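Local coordinates for protein xyloglucan-specific endo-beta-1,4-glucanase BoGH9A (Bacteroides ovatus, PDB 6DHT) that cleaves the beta-1,4-glucan backbone of xyloglucans endolytically, releasing xyloglucan oligosaccharides, at residues 25-30 / 468-472. Residues are numbered along the deposited sequence; the frame is centred on the assembly and turned at random.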
loop_
_atom_site.group_PDB
_atom_site.type_symbol
_atom_site.label_atom_id
_atom_site.label_comp_id
_atom_site.label_asym_id
_atom_site.label_seq_id
_atom_site.Cartn_x
_atom_site.Cartn_y
_atom_site.Cartn_z
ATOM N N TYR A 25 -14.913 -3.333 -15.734
ATOM C CA TYR A 25 -13.827 -3.609 -16.665
ATOM C C TYR A 25 -13.567 -2.470 -17.613
ATOM O O TYR A 25 -14.492 -1.787 -18.045
ATOM C CB TYR A 25 -14.156 -4.832 -17.523
ATOM C CG TYR A 25 -14.490 -6.032 -16.713
ATOM C CD1 TYR A 25 -13.500 -6.882 -16.216
ATOM C CD2 TYR A 25 -15.812 -6.347 -16.444
ATOM C CE1 TYR A 25 -13.813 -7.980 -15.443
ATOM C CE2 TYR A 25 -16.135 -7.445 -15.688
ATOM C CZ TYR A 25 -15.134 -8.261 -15.195
ATOM O OH TYR A 25 -15.441 -9.362 -14.432
ATOM N N TYR A 26 -12.296 -2.251 -17.941
ATOM C CA TYR A 26 -11.972 -1.306 -19.006
ATOM C C TYR A 26 -12.382 -1.900 -20.355
ATOM O O TYR A 26 -12.361 -3.129 -20.508
ATOM C CB TYR A 26 -10.470 -0.968 -19.042
ATOM C CG TYR A 26 -9.995 -0.190 -17.823
ATOM C CD1 TYR A 26 -10.077 1.190 -17.775
ATOM C CD2 TYR A 26 -9.530 -0.862 -16.705
ATOM C CE1 TYR A 26 -9.668 1.899 -16.640
ATOM C CE2 TYR A 26 -9.118 -0.167 -15.570
ATOM C CZ TYR A 26 -9.217 1.195 -15.540
ATOM O OH TYR A 26 -8.829 1.841 -14.396
ATOM N N PRO A 27 -12.702 -1.037 -21.340
ATOM C CA PRO A 27 -13.174 -1.578 -22.626
ATOM C C PRO A 27 -12.234 -2.590 -23.284
ATOM O O PRO A 27 -12.721 -3.559 -23.876
ATOM C CB PRO A 27 -13.311 -0.329 -23.489
ATOM C CG PRO A 27 -13.671 0.741 -22.531
ATOM C CD PRO A 27 -12.810 0.431 -21.306
ATOM N N ASN A 28 -10.920 -2.380 -23.190
ATOM C CA ASN A 28 -9.974 -3.297 -23.811
ATOM C C ASN A 28 -9.359 -4.305 -22.873
ATOM O O ASN A 28 -8.450 -5.029 -23.257
ATOM C CB ASN A 28 -8.871 -2.521 -24.515
ATOM C CG ASN A 28 -9.379 -1.796 -25.732
ATOM O OD1 ASN A 28 -10.264 -2.295 -26.448
ATOM N ND2 ASN A 28 -8.846 -0.603 -25.967
ATOM N N GLN A 29 -9.879 -4.381 -21.649
ATOM C CA GLN A 29 -9.374 -5.324 -20.658
ATOM C C GLN A 29 -9.809 -6.742 -20.960
ATOM O O GLN A 29 -10.841 -6.957 -21.595
ATOM C CB GLN A 29 -9.894 -4.926 -19.268
ATOM C CG GLN A 29 -9.130 -5.523 -18.109
ATOM C CD GLN A 29 -9.781 -5.204 -16.770
ATOM O OE1 GLN A 29 -10.443 -4.168 -16.628
ATOM N NE2 GLN A 29 -9.622 -6.094 -15.798
ATOM N N GLU A 30 -9.024 -7.699 -20.500
ATOM C CA GLU A 30 -9.500 -9.059 -20.368
ATOM C C GLU A 30 -10.684 -9.009 -19.409
ATOM O O GLU A 30 -10.672 -8.284 -18.400
ATOM C CB GLU A 30 -8.380 -9.944 -19.837
ATOM C CG GLU A 30 -8.699 -11.419 -19.676
ATOM C CD GLU A 30 -7.490 -12.184 -19.158
ATOM O OE1 GLU A 30 -7.306 -12.276 -17.929
ATOM O OE2 GLU A 30 -6.679 -12.655 -19.980
ATOM N N TYR A 468 -3.526 -6.718 -13.849
ATOM C CA TYR A 468 -4.986 -6.521 -13.784
ATOM C C TYR A 468 -5.692 -7.744 -13.198
ATOM O O TYR A 468 -6.664 -7.598 -12.479
ATOM C CB TYR A 468 -5.596 -6.162 -15.147
ATOM C CG TYR A 468 -5.332 -4.754 -15.636
ATOM C CD1 TYR A 468 -6.088 -3.670 -15.172
ATOM C CD2 TYR A 468 -4.413 -4.513 -16.638
ATOM C CE1 TYR A 468 -5.873 -2.375 -15.654
ATOM C CE2 TYR A 468 -4.182 -3.215 -17.104
ATOM C CZ TYR A 468 -4.930 -2.164 -16.628
ATOM O OH TYR A 468 -4.680 -0.895 -17.125
ATOM N N ARG A 469 -5.180 -8.938 -13.480
ATOM C CA ARG A 469 -5.795 -10.150 -12.917
ATOM C C ARG A 469 -5.746 -10.139 -11.391
ATOM O O ARG A 469 -6.714 -10.512 -10.717
ATOM C CB ARG A 469 -5.131 -11.419 -13.452
ATOM C CG ARG A 469 -5.386 -11.670 -14.919
ATOM C CD ARG A 469 -4.572 -12.840 -15.466
ATOM N NE ARG A 469 -4.829 -13.071 -16.883
ATOM C CZ ARG A 469 -4.031 -13.783 -17.678
ATOM N NH1 ARG A 469 -2.923 -14.342 -17.205
ATOM N NH2 ARG A 469 -4.340 -13.945 -18.946
ATOM N N ASN A 470 -4.617 -9.727 -10.823
ATOM C CA ASN A 470 -4.488 -9.665 -9.377
ATOM C C ASN A 470 -5.401 -8.600 -8.786
ATOM O O ASN A 470 -5.954 -8.789 -7.694
ATOM C CB ASN A 470 -3.035 -9.392 -8.947
ATOM C CG ASN A 470 -2.214 -10.649 -8.835
ATOM O OD1 ASN A 470 -2.620 -11.706 -9.293
ATOM N ND2 ASN A 470 -1.019 -10.532 -8.263
ATOM N N MET A 471 -5.559 -7.479 -9.488
ATOM C CA MET A 471 -6.550 -6.493 -9.059
ATOM C C MET A 471 -7.985 -7.069 -9.074
ATOM O O MET A 471 -8.749 -6.840 -8.132
ATOM C CB MET A 471 -6.448 -5.180 -9.868
ATOM C CG MET A 471 -7.428 -4.119 -9.409
ATOM S SD MET A 471 -7.197 -3.621 -7.655
ATOM C CE MET A 471 -5.838 -2.546 -7.932
ATOM N N ASP A 472 -8.343 -7.801 -10.123
ATOM C CA ASP A 472 -9.659 -8.422 -10.180
ATOM C C ASP A 472 -9.881 -9.307 -8.953
ATOM O O ASP A 472 -11.004 -9.375 -8.423
ATOM C CB ASP A 472 -9.776 -9.282 -11.428
ATOM C CG ASP A 472 -10.087 -8.489 -12.693
ATOM O OD1 ASP A 472 -10.017 -7.244 -12.740
ATOM O OD2 ASP A 472 -10.432 -9.141 -13.704
HETATM O O HOH W 1 -8.059 -8.559 -15.515
HETATM O O HOH W 2 -10.945 -9.744 -16.133
#
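Where two domains of a chain meet, a bidentate salt bridge can join a loop of one to a helix of the other; here it links the Ig-like N-terminal domain of a family 9 glycoside hydrolase to its catalytic (alpha/alpha)6 barrel. The extended side chain of Glu-30 meets the guanidinium of Arg-469 edge-on, with OE1 of Glu-30 2.8 Å from NE of Arg-469 and OE2 of Glu-30 2.9 Å from NH2 of Arg-469, both bonds nearly linear. Glu-420 shares the arginine through a second salt bridge. Three residues further along helix 461-474, Asp-472 forms the other polar centre: its carboxylate accepts a hydrogen bond from Asn-21, forms a salt bridge with Arg-477, and takes a weak hydrogen bond from Gln-29, NE2 of Gln-29 to OD1 of Asp-472 measuring 3.3 Å. Two waters fill the gap around OD2 of Asp-472, one linking NE2 of Gln-29 to it, weakly on the aspartate side, and the other bridging it to the backbone O of Glu-30.

The loop turns through a type I beta turn from Tyr-26 to Gln-29, closed by the bond from N of Gln-29 to O of Tyr-26. Gln-29 also accepts a bond from its own turn, N of Tyr-26 to OE1 of Gln-29 at 3.0 Å, so its amide is oriented with NE2 facing the helix. Around this polar core lie aromatic rings. The edge of Tyr-25 comes near Asp-472, while Tyr-26 and Tyr-468 pack obliquely, planes at 67°. Their hydroxyls reach the C-terminal helix 551-567, Tyr-26 bonding Asp-565 and Tyr-468 the carbonyl of Leu-564. The two rings approach most closely between CE2 of Tyr-26 and CE1 of Tyr-468, 3.9 Å apart.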